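Local coordinates for surface protein R28 (PDB 6S5Z) that is a cell-wall-anchored streptococcal surface protein whose Rib domain, an immunoglobulin-like module, is implicated in infection, at residues Asn43-Asn46 and Gly47-Pro50; Ile30-Thr33 and Asp34-Ser38; Glu23-Ala26 and Lys27-Ile30. All coordinates share one frame; numbering follows the deposited sequence.

The three contacts are local, each folded from one continuous run of the Rib domain. Contacts 3 and 2 follow each other in the long loop between strands 16-19 and 41-44, and they share Ile30. Contact 1 closes the turn that leaves strand 41-44. It lies at the surface, while contacts 2 and 3 are partly buried. Yet the surface contact is the more apolar one. Contact 1 rests on a tryptophan face covered by a lysine chain and a proline. Contacts 2 and 3 rest on backbone turns, acidic side chains and waters. Contacts 1 and 3 touch: Trp44 NE1 lies 2.9 Å from Leu24 O, a probable hydrogen bond. Contacts 1 and 2 do not touch.

Contact 1. Residues Asn43-Asn46 and Gly47-Pro50; sequences NWKN and GHKP
Trp44 lays one face of its indole over Lys49 and Pro50. The two neighbours divide the ring system between them. Lys49 CG lies above the five-membered ring, 3.8 Å from its centroid. Pro50 CD lies above the six-membered ring, 3.5 Å from its centroid. Both are CH-pi contacts, and both carbons sit close to the ring normal. The closest apolar pair is Trp44 CZ3 with Pro50 CD, at 3.4 Å. The lysine crosses the indole at about a right angle. Its CG is trans to the backbone N (chi1 177°), and the chain beyond is extended. This carries the methylenes past the pyrrole side of the indole, where Lys49 CE comes within 4.0 Å of Trp44 NE1. The amine then leads away from the turn. Trp44 NE1 has its polar partner elsewhere, in the carbonyl of Leu24.

The backbone reverses here in a type II beta turn from Lys45 to His48, directly after strand 41-44 of the immunoglobulin-like fold. His48 N donates to Lys45 O at 2.9 Å. Gly47 holds the third position of the turn, with the positive phi (83°) that this turn type needs. On the flank of the turn, the side chains of Lys45 and His48 lie side by side and point the same way. Lys45 CD meets His48 CD2 at 3.8 Å, obliquely to the imidazole. The lysine then bends at chi3 and chi4, and its NZ forms salt bridges with Glu63 and Asp73. Just before the turn, Asn43 ND2 donates to Trp44 O at 3.0 Å, from above the carbonyl plane. The same ND2 is hydrogen-bonded to Glu63 OE1 on strand 56-65.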
ATOM      1  N   ASN A  43      -5.193  -1.168   3.253  1.00 11.97           N
ATOM      2  CA  ASN A  43      -6.300  -0.803   2.381  1.00 14.28           C
ATOM      3  C   ASN A  43      -5.868   0.381   1.544  1.00 14.58           C
ATOM      4  O   ASN A  43      -4.944   1.108   1.905  1.00 11.14           O
ATOM      5  CB  ASN A  43      -7.566  -0.454   3.161  1.00 14.83           C
ATOM      6  CG  ASN A  43      -7.380   0.749   4.059  1.00 17.94           C
ATOM      7  OD1 ASN A  43      -6.970   0.610   5.205  1.00 16.94           O
ATOM      8  ND2 ASN A  43      -7.677   1.945   3.540  1.00 17.12           N
ATOM      9  N   TRP A  44      -6.553   0.569   0.422  1.00 11.75           N
ATOM     10  CA  TRP A  44      -6.311   1.749  -0.390  1.00  9.79           C
ATOM     11  C   TRP A  44      -6.922   2.973   0.268  1.00 10.82           C
ATOM     12  O   TRP A  44      -8.071   2.946   0.721  1.00 10.88           O
ATOM     13  CB  TRP A  44      -6.893   1.570  -1.801  1.00 14.68           C
ATOM     14  CG  TRP A  44      -6.214   0.503  -2.584  1.00  7.56           C
ATOM     15  CD1 TRP A  44      -6.712  -0.719  -2.923  1.00  7.38           C
ATOM     16  CD2 TRP A  44      -4.878   0.551  -3.102  1.00  9.28           C
ATOM     17  NE1 TRP A  44      -5.768  -1.436  -3.629  1.00 10.18           N
ATOM     18  CE2 TRP A  44      -4.637  -0.675  -3.751  1.00 12.60           C
ATOM     19  CE3 TRP A  44      -3.865   1.517  -3.077  1.00 13.49           C
ATOM     20  CZ2 TRP A  44      -3.420  -0.964  -4.374  1.00 11.60           C
ATOM     21  CZ3 TRP A  44      -2.670   1.236  -3.697  1.00  9.64           C
ATOM     22  CH2 TRP A  44      -2.452   0.003  -4.333  1.00 11.42           C
ATOM     23  N   LYS A  45      -6.159   4.061   0.294  1.00 12.51           N
ATOM     24  CA  LYS A  45      -6.730   5.332   0.716  1.00 11.70           C
ATOM     25  C   LYS A  45      -7.897   5.699  -0.190  1.00 10.00           C
ATOM     26  O   LYS A  45      -7.846   5.497  -1.401  1.00 14.88           O
ATOM     27  CB  LYS A  45      -5.676   6.441   0.660  1.00 10.11           C
ATOM     28  CG  LYS A  45      -6.183   7.814   1.099  1.00 16.57           C
ATOM     29  CD  LYS A  45      -5.023   8.790   1.201  1.00 19.52           C
ATOM     30  CE  LYS A  45      -4.155   8.435   2.374  1.00 25.73           C
ATOM     31  NZ  LYS A  45      -4.847   8.699   3.634  1.00 24.09           N
ATOM     32  N   ASN A  46      -8.954   6.229   0.408  1.00 11.29           N
ATOM     33  CA  ASN A  46     -10.092   6.708  -0.370  1.00 10.98           C
ATOM     34  C   ASN A  46      -9.616   7.668  -1.448  1.00 14.39           C
ATOM     35  O   ASN A  46      -8.897   8.628  -1.159  1.00 13.49           O
ATOM     36  CB  ASN A  46     -11.087   7.407   0.550  1.00 16.76           C
ATOM     37  CG  ASN A  46     -11.812   6.446   1.457  1.00 13.25           C
ATOM     38  OD1 ASN A  46     -11.835   5.248   1.209  1.00 15.78           O
ATOM     39  ND2 ASN A  46     -12.383   6.965   2.539  1.00 21.16           N
ATOM     40  N   GLY A  47     -10.016   7.404  -2.689  1.00 10.80           N
ATOM     41  CA  GLY A  47      -9.640   8.263  -3.783  1.00 13.16           C
ATOM     42  C   GLY A  47      -8.271   7.989  -4.349  1.00 17.07           C
ATOM     43  O   GLY A  47      -7.862   8.669  -5.301  1.00 18.10           O
ATOM     44  N   HIS A  48      -7.541   7.018  -3.795  1.00 15.38           N
ATOM     45  CA  HIS A  48      -6.165   6.785  -4.200  1.00 17.61           C
ATOM     46  C   HIS A  48      -5.900   5.310  -4.488  1.00 15.02           C
ATOM     47  O   HIS A  48      -4.771   4.830  -4.326  1.00 13.99           O
ATOM     48  CB  HIS A  48      -5.213   7.342  -3.146  1.00 20.04           C
ATOM     49  CG  HIS A  48      -5.191   8.844  -3.116  1.00 21.42           C
ATOM     50  ND1 HIS A  48      -4.427   9.596  -3.985  1.00 22.22           N
ATOM     51  CD2 HIS A  48      -5.871   9.732  -2.352  1.00 23.92           C
ATOM     52  CE1 HIS A  48      -4.619  10.880  -3.741  1.00 24.12           C
ATOM     53  NE2 HIS A  48      -5.494  10.990  -2.758  1.00 25.10           N
ATOM     54  N   LYS A  49      -6.930   4.583  -4.950  1.00 11.21           N
ATOM     55  CA  LYS A  49      -6.690   3.258  -5.520  1.00  8.83           C
ATOM     56  C   LYS A  49      -6.321   3.386  -6.993  1.00 11.05           C
ATOM     57  O   LYS A  49      -7.029   4.069  -7.749  1.00 15.85           O
ATOM     58  CB  LYS A  49      -7.909   2.358  -5.382  1.00  9.42           C
ATOM     59  CG  LYS A  49      -7.709   0.995  -6.035  1.00 10.78           C
ATOM     60  CD  LYS A  49      -8.914   0.103  -5.860  1.00  8.94           C
ATOM     61  CE  LYS A  49      -8.662  -1.308  -6.366  1.00 10.75           C
ATOM     62  NZ  LYS A  49      -9.911  -2.130  -6.374  1.00 13.22           N
ATOM     63  N   PRO A  50      -5.214   2.789  -7.424  1.00 14.51           N
ATOM     64  CA  PRO A  50      -4.832   2.890  -8.838  1.00 11.41           C
ATOM     65  C   PRO A  50      -5.903   2.263  -9.724  1.00 15.66           C
ATOM     66  O   PRO A  50      -6.404   1.172  -9.445  1.00 11.63           O
ATOM     67  CB  PRO A  50      -3.506   2.124  -8.901  1.00 10.95           C
ATOM     68  CG  PRO A  50      -2.942   2.219  -7.477  1.00 14.03           C
ATOM     69  CD  PRO A  50      -4.181   2.137  -6.594  1.00  9.92           C
TER

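Contact 2. Residues Ile30-Thr33 and Asp34-Ser38; sequences IANT and DELPS
Asn32 and Glu35 join the two segments through the backbone, with Glu35 N donating to Asn32 O at 2.8 Å. One step on, Leu36 N reaches Thr33 O in a weak bond of 3.5 Å. These i to i+3 bonds wind the chain through overlapping turns. Asn32 and Glu35 also bond through their side chains. Asn32 ND2 donates to Glu35 OE1 at 2.9 Å and nearly straight (167°). The carboxylate oxygen lies close to the amide plane, but is met from above its own plane; the two planes are 75° apart. Asn32 CG stands between the backbone N and the carbonyl carbon (chi1 64°), which brings the amide beside Glu35. ND2 also donates to Ser10 O, and OD1 accepts from Glu12 N, which ties the turn to that segment. Leu36 CG packs on Asn32 O at 3.5 Å, and Leu36 CD1 meets Ile30 CG2 at 4.1 Å. A water can donate to Thr33 O and Pro37 O, but other acceptors compete for its hydrogens. Leu36 also touches Tyr9, a residue of the sodium site. These are two overlapping type I beta turns in the long loop between strands 16-19 and 41-44 of the immunoglobulin-like Rib domain.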
ATOM      1  N   ILE A  30       2.981  -3.257  -0.793  1.00 10.32           N
ATOM      2  CA  ILE A  30       3.933  -2.956   0.270  1.00  8.27           C
ATOM      3  C   ILE A  30       5.041  -4.000   0.220  1.00  9.04           C
ATOM      4  O   ILE A  30       4.766  -5.203   0.267  1.00 11.53           O
ATOM      5  CB  ILE A  30       3.267  -2.932   1.656  1.00 11.76           C
ATOM      6  CG1 ILE A  30       2.186  -1.852   1.724  1.00  9.94           C
ATOM      7  CG2 ILE A  30       4.316  -2.761   2.751  1.00 11.67           C
ATOM      8  CD1 ILE A  30       2.691  -0.459   1.485  1.00 18.42           C
ATOM      9  N   ALA A  31       6.287  -3.535   0.162  1.00  9.84           N
ATOM     10  CA  ALA A  31       7.409  -4.426  -0.121  1.00 18.57           C
ATOM     11  C   ALA A  31       7.807  -5.250   1.094  1.00 13.92           C
ATOM     12  O   ALA A  31       8.326  -6.361   0.938  1.00 13.68           O
ATOM     13  CB  ALA A  31       8.629  -3.626  -0.618  1.00 15.52           C
ATOM     14  N   ASN A  32       7.578  -4.745   2.301  1.00 10.67           N
ATOM     15  CA  ASN A  32       8.201  -5.342   3.472  1.00 11.17           C
ATOM     16  C   ASN A  32       7.178  -5.604   4.568  1.00 10.39           C
ATOM     17  O   ASN A  32       7.398  -5.264   5.735  1.00 13.01           O
ATOM     18  CB  ASN A  32       9.333  -4.436   3.950  1.00 11.85           C
ATOM     19  CG  ASN A  32       8.827  -3.091   4.427  1.00 19.99           C
ATOM     20  OD1 ASN A  32       7.764  -2.636   3.991  1.00 12.60           O
ATOM     21  ND2 ASN A  32       9.570  -2.453   5.338  1.00 19.26           N
ATOM     22  N   THR A  33       6.040  -6.238   4.217  1.00  9.95           N
ATOM     23  CA  THR A  33       5.038  -6.577   5.233  1.00 13.21           C
ATOM     24  C   THR A  33       5.586  -7.552   6.263  1.00 16.64           C
ATOM     25  O   THR A  33       4.968  -7.741   7.315  1.00 18.76           O
ATOM     26  CB  THR A  33       3.767  -7.186   4.618  1.00  9.41           C
ATOM     27  OG1 THR A  33       4.088  -8.376   3.888  1.00 18.17           O
ATOM     28  CG2 THR A  33       3.067  -6.205   3.691  1.00 14.73           C
ATOM     29  N   ASP A  34       6.702  -8.216   5.963  1.00 11.75           N
ATOM     30  CA  ASP A  34       7.379  -9.048   6.960  1.00 12.45           C
ATOM     31  C   ASP A  34       8.094  -8.219   8.021  1.00 15.15           C
ATOM     32  O   ASP A  34       8.478  -8.765   9.060  1.00 20.37           O
ATOM     33  CB  ASP A  34       8.386  -9.979   6.290  1.00 20.82           C
ATOM     34  CG  ASP A  34       9.442  -9.224   5.495  1.00 27.58           C
ATOM     35  OD1 ASP A  34       9.088  -8.235   4.822  1.00 26.69           O
ATOM     36  OD2 ASP A  34      10.632  -9.605   5.568  1.00 27.29           O
ATOM     37  N   GLU A  35       8.298  -6.927   7.778  1.00 13.24           N
ATOM     38  CA  GLU A  35       8.927  -6.032   8.738  1.00 14.62           C
ATOM     39  C   GLU A  35       7.924  -5.173   9.500  1.00 18.29           C
ATOM     40  O   GLU A  35       8.324  -4.240  10.208  1.00 21.84           O
ATOM     41  CB  GLU A  35       9.947  -5.159   8.016  1.00 13.49           C
ATOM     42  CG  GLU A  35      11.019  -5.992   7.361  1.00 16.59           C
ATOM     43  CD  GLU A  35      11.986  -5.171   6.557  1.00 17.83           C
ATOM     44  OE1 GLU A  35      11.785  -3.938   6.475  1.00 16.64           O
ATOM     45  OE2 GLU A  35      12.931  -5.767   5.995  1.00 18.90           O
ATOM     46  N   LEU A  36       6.628  -5.464   9.360  1.00 13.00           N
ATOM     47  CA  LEU A  36       5.530  -4.793  10.008  1.00 13.83           C
ATOM     48  C   LEU A  36       4.756  -5.835  10.794  1.00 12.94           C
ATOM     49  O   LEU A  36       4.745  -6.998  10.395  1.00 12.90           O
ATOM     50  CB  LEU A  36       4.596  -4.151   8.969  1.00 11.01           C
ATOM     51  CG  LEU A  36       5.340  -3.350   7.892  1.00 14.52           C
ATOM     52  CD1 LEU A  36       4.368  -2.823   6.848  1.00 13.14           C
ATOM     53  CD2 LEU A  36       6.174  -2.213   8.484  1.00 14.30           C
ATOM     54  N   PRO A  37       4.087  -5.463  11.886  1.00 14.70           N
ATOM     55  CA  PRO A  37       3.301  -6.458  12.626  1.00 17.43           C
ATOM     56  C   PRO A  37       2.369  -7.192  11.676  1.00 16.25           C
ATOM     57  O   PRO A  37       1.808  -6.599  10.757  1.00 11.07           O
ATOM     58  CB  PRO A  37       2.524  -5.614  13.642  1.00 19.55           C
ATOM     59  CG  PRO A  37       3.363  -4.365  13.800  1.00 16.77           C
ATOM     60  CD  PRO A  37       3.912  -4.107  12.431  1.00 13.54           C
ATOM     61  N   SER A  38       2.275  -8.508  11.844  1.00 15.78           N
ATOM     62  CA  SER A  38       1.477  -9.291  10.908  1.00 13.57           C
ATOM     63  C   SER A  38      -0.020  -9.089  11.111  1.00 10.02           C
ATOM     64  O   SER A  38      -0.793  -9.494  10.241  1.00 10.02           O
ATOM     65  CB  SER A  38       1.856 -10.772  10.990  1.00 14.45           C
ATOM     66  OG  SER A  38       1.641 -11.307  12.277  1.00 10.86           O
TER
HETATM   67  O   HOH W   1       2.367  -7.113   7.976  1.00 14.52           O

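Contact 3. Residues Glu23-Ala26 and Lys27-Ile30; sequences ELDA and KDSI
Asp25 and Lys27 point their side chains the same way, side by side, at the start of a short 3-10 turn. Asp25 is modelled in two conformers, so its side-chain contacts here apply to one of them. In that conformer OD1 accepts the backbone N of Lys27 at 3.0 Å. The N-H arrives on the anti side of the carboxylate, 29° out of its plane. The rotation that permits this places Asp25 CG trans to the backbone N (chi1 -168°). The same oxygen lies 3.6 Å from Lys27 CB, while the extended lysine chain leads away.

Asp28 is turned differently. Its CG is trans to the carbonyl carbon (chi1 -74°), and the carboxylate leans back over Asp25, with Asp28 OD2 3.6 Å from Asp25 CB. A water joins the two residues, giving a proton to Asp28 OD2 at 2.6 Å and accepting one from Asp25 N at 2.9 Å. The carboxylate oxygens are not in contact: in this conformer Asp25 OD2 and Asp28 OD2 lie 4.9 Å apart, and their like charges may disfavour each other.

The bond from Asp25 OD1 closes an Asx turn, and the backbone continues as a short 3-10 segment within the loop between strands 16-19 and 41-44 of the immunoglobulin-like fold. Asp28 N donates to Asp25 O at 3.1 Å, and Ser29 N donates to Ala26 O at 3.0 Å. Asp25 O also accepts from a water, at an unusually short distance, and this water donates to Ser29 OG as well. Ala26 points its methyl away from the 3-10 turn, where it packs on Trp44 and Val62. Ser29 touches the same two residues, and its backbone is bonded to Lys14.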
ATOM      1  N   GLU A  23      -7.126  -6.920 -10.542  1.00 18.65           N
ATOM      2  CA  GLU A  23      -7.441  -6.528  -9.179  1.00 15.62           C
ATOM      3  C   GLU A  23      -6.165  -6.084  -8.460  1.00 15.34           C
ATOM      4  O   GLU A  23      -5.054  -6.479  -8.821  1.00 18.29           O
ATOM      5  CB  GLU A  23      -8.093  -7.689  -8.426  1.00 21.00           C
ATOM      6  CG  GLU A  23      -9.390  -8.208  -9.053  1.00 28.57           C
ATOM      7  CD  GLU A  23     -10.498  -7.176  -9.052  1.00 45.94           C
ATOM      8  OE1 GLU A  23     -10.583  -6.387  -8.078  1.00 44.54           O
ATOM      9  OE2 GLU A  23     -11.290  -7.157 -10.024  1.00 56.52           O
ATOM     10  N   LEU A  24      -6.333  -5.250  -7.440  1.00 10.50           N
ATOM     11  CA  LEU A  24      -5.220  -4.735  -6.650  1.00  7.82           C
ATOM     12  C   LEU A  24      -5.585  -4.827  -5.181  1.00 16.41           C
ATOM     13  O   LEU A  24      -6.437  -4.070  -4.701  1.00 17.66           O
ATOM     14  CB  LEU A  24      -4.903  -3.285  -7.020  1.00 13.44           C
ATOM     15  CG  LEU A  24      -4.458  -2.967  -8.441  1.00 16.45           C
ATOM     16  CD1 LEU A  24      -4.368  -1.455  -8.560  1.00 13.44           C
ATOM     17  CD2 LEU A  24      -3.102  -3.628  -8.739  1.00 17.33           C
ATOM     18  N   ASP A  25      -4.972  -5.777  -4.482  0.52 14.70           N
ATOM     19  CA  ASP A  25      -4.981  -5.788  -3.029  0.52 16.30           C
ATOM     20  C   ASP A  25      -3.927  -4.805  -2.549  0.52 15.43           C
ATOM     21  O   ASP A  25      -2.785  -4.834  -3.018  0.52 16.49           O
ATOM     22  CB  ASP A  25      -4.688  -7.195  -2.505  0.52 14.30           C
ATOM     23  CG  ASP A  25      -4.958  -7.351  -1.011  0.52 19.12           C
ATOM     24  OD1 ASP A  25      -4.641  -6.441  -0.218  0.52 20.19           O
ATOM     25  OD2 ASP A  25      -5.479  -8.411  -0.623  0.52 22.95           O
ATOM     26  N   ALA A  26      -4.303  -3.935  -1.611  1.00 12.78           N
ATOM     27  CA  ALA A  26      -3.365  -2.909  -1.174  1.00  6.93           C
ATOM     28  C   ALA A  26      -2.114  -3.513  -0.533  1.00 12.39           C
ATOM     29  O   ALA A  26      -1.007  -3.002  -0.728  1.00 13.63           O
ATOM     30  CB  ALA A  26      -4.039  -1.952  -0.195  1.00 11.44           C
ATOM     31  N   LYS A  27      -2.267  -4.599   0.229  1.00  9.43           N
ATOM     32  CA  LYS A  27      -1.112  -5.188   0.892  1.00  7.44           C
ATOM     33  C   LYS A  27      -0.054  -5.611  -0.112  1.00 11.21           C
ATOM     34  O   LYS A  27       1.137  -5.692   0.229  1.00 12.18           O
ATOM     35  CB  LYS A  27      -1.553  -6.392   1.725  1.00  9.68           C
ATOM     36  CG  LYS A  27      -0.418  -7.072   2.450  1.00 13.58           C
ATOM     37  CD  LYS A  27      -0.936  -8.115   3.408  1.00 17.82           C
ATOM     38  CE  LYS A  27       0.184  -8.768   4.194  1.00 20.62           C
ATOM     39  NZ  LYS A  27      -0.403  -9.757   5.149  1.00 24.63           N
ATOM     40  N   ASP A  28      -0.467  -5.927  -1.338  1.00  7.80           N
ATOM     41  CA  ASP A  28       0.474  -6.418  -2.332  1.00 10.44           C
ATOM     42  C   ASP A  28       1.376  -5.321  -2.866  1.00 15.92           C
ATOM     43  O   ASP A  28       2.349  -5.631  -3.570  1.00 13.49           O
ATOM     44  CB  ASP A  28      -0.264  -7.085  -3.488  1.00  8.69           C
ATOM     45  CG  ASP A  28      -0.822  -8.441  -3.121  1.00 21.26           C
ATOM     46  OD1 ASP A  28      -0.275  -9.100  -2.208  1.00 22.71           O
ATOM     47  OD2 ASP A  28      -1.793  -8.868  -3.768  1.00 21.41           O
ATOM     48  N   SER A  29       1.070  -4.062  -2.564  1.00 10.06           N
ATOM     49  CA  SER A  29       1.889  -2.926  -2.959  1.00 11.11           C
ATOM     50  C   SER A  29       2.854  -2.488  -1.868  1.00 11.03           C
ATOM     51  O   SER A  29       3.500  -1.441  -2.008  1.00 16.52           O
ATOM     52  CB  SER A  29       0.996  -1.748  -3.380  1.00  9.37           C
ATOM     53  OG  SER A  29       0.466  -1.975  -4.676  1.00 11.60           O
ATOM     54  N   ILE A  30       2.981  -3.257  -0.793  1.00 10.32           N
ATOM     55  CA  ILE A  30       3.933  -2.956   0.270  1.00  8.27           C
ATOM     56  C   ILE A  30       5.041  -4.000   0.220  1.00  9.04           C
ATOM     57  O   ILE A  30       4.766  -5.203   0.267  1.00 11.53           O
ATOM     58  CB  ILE A  30       3.267  -2.932   1.656  1.00 11.76           C
ATOM     59  CG1 ILE A  30       2.186  -1.852   1.724  1.00  9.94           C
ATOM     60  CG2 ILE A  30       4.316  -2.761   2.751  1.00 11.67           C
ATOM     61  CD1 ILE A  30       2.691  -0.459   1.485  1.00 18.42           C
TER
HETATM   62  O   HOH W   2      -1.569  -3.878  -4.950  1.00 12.32           O
HETATM   63  O   HOH W   3      -3.275  -7.892  -5.623  1.00 16.92           O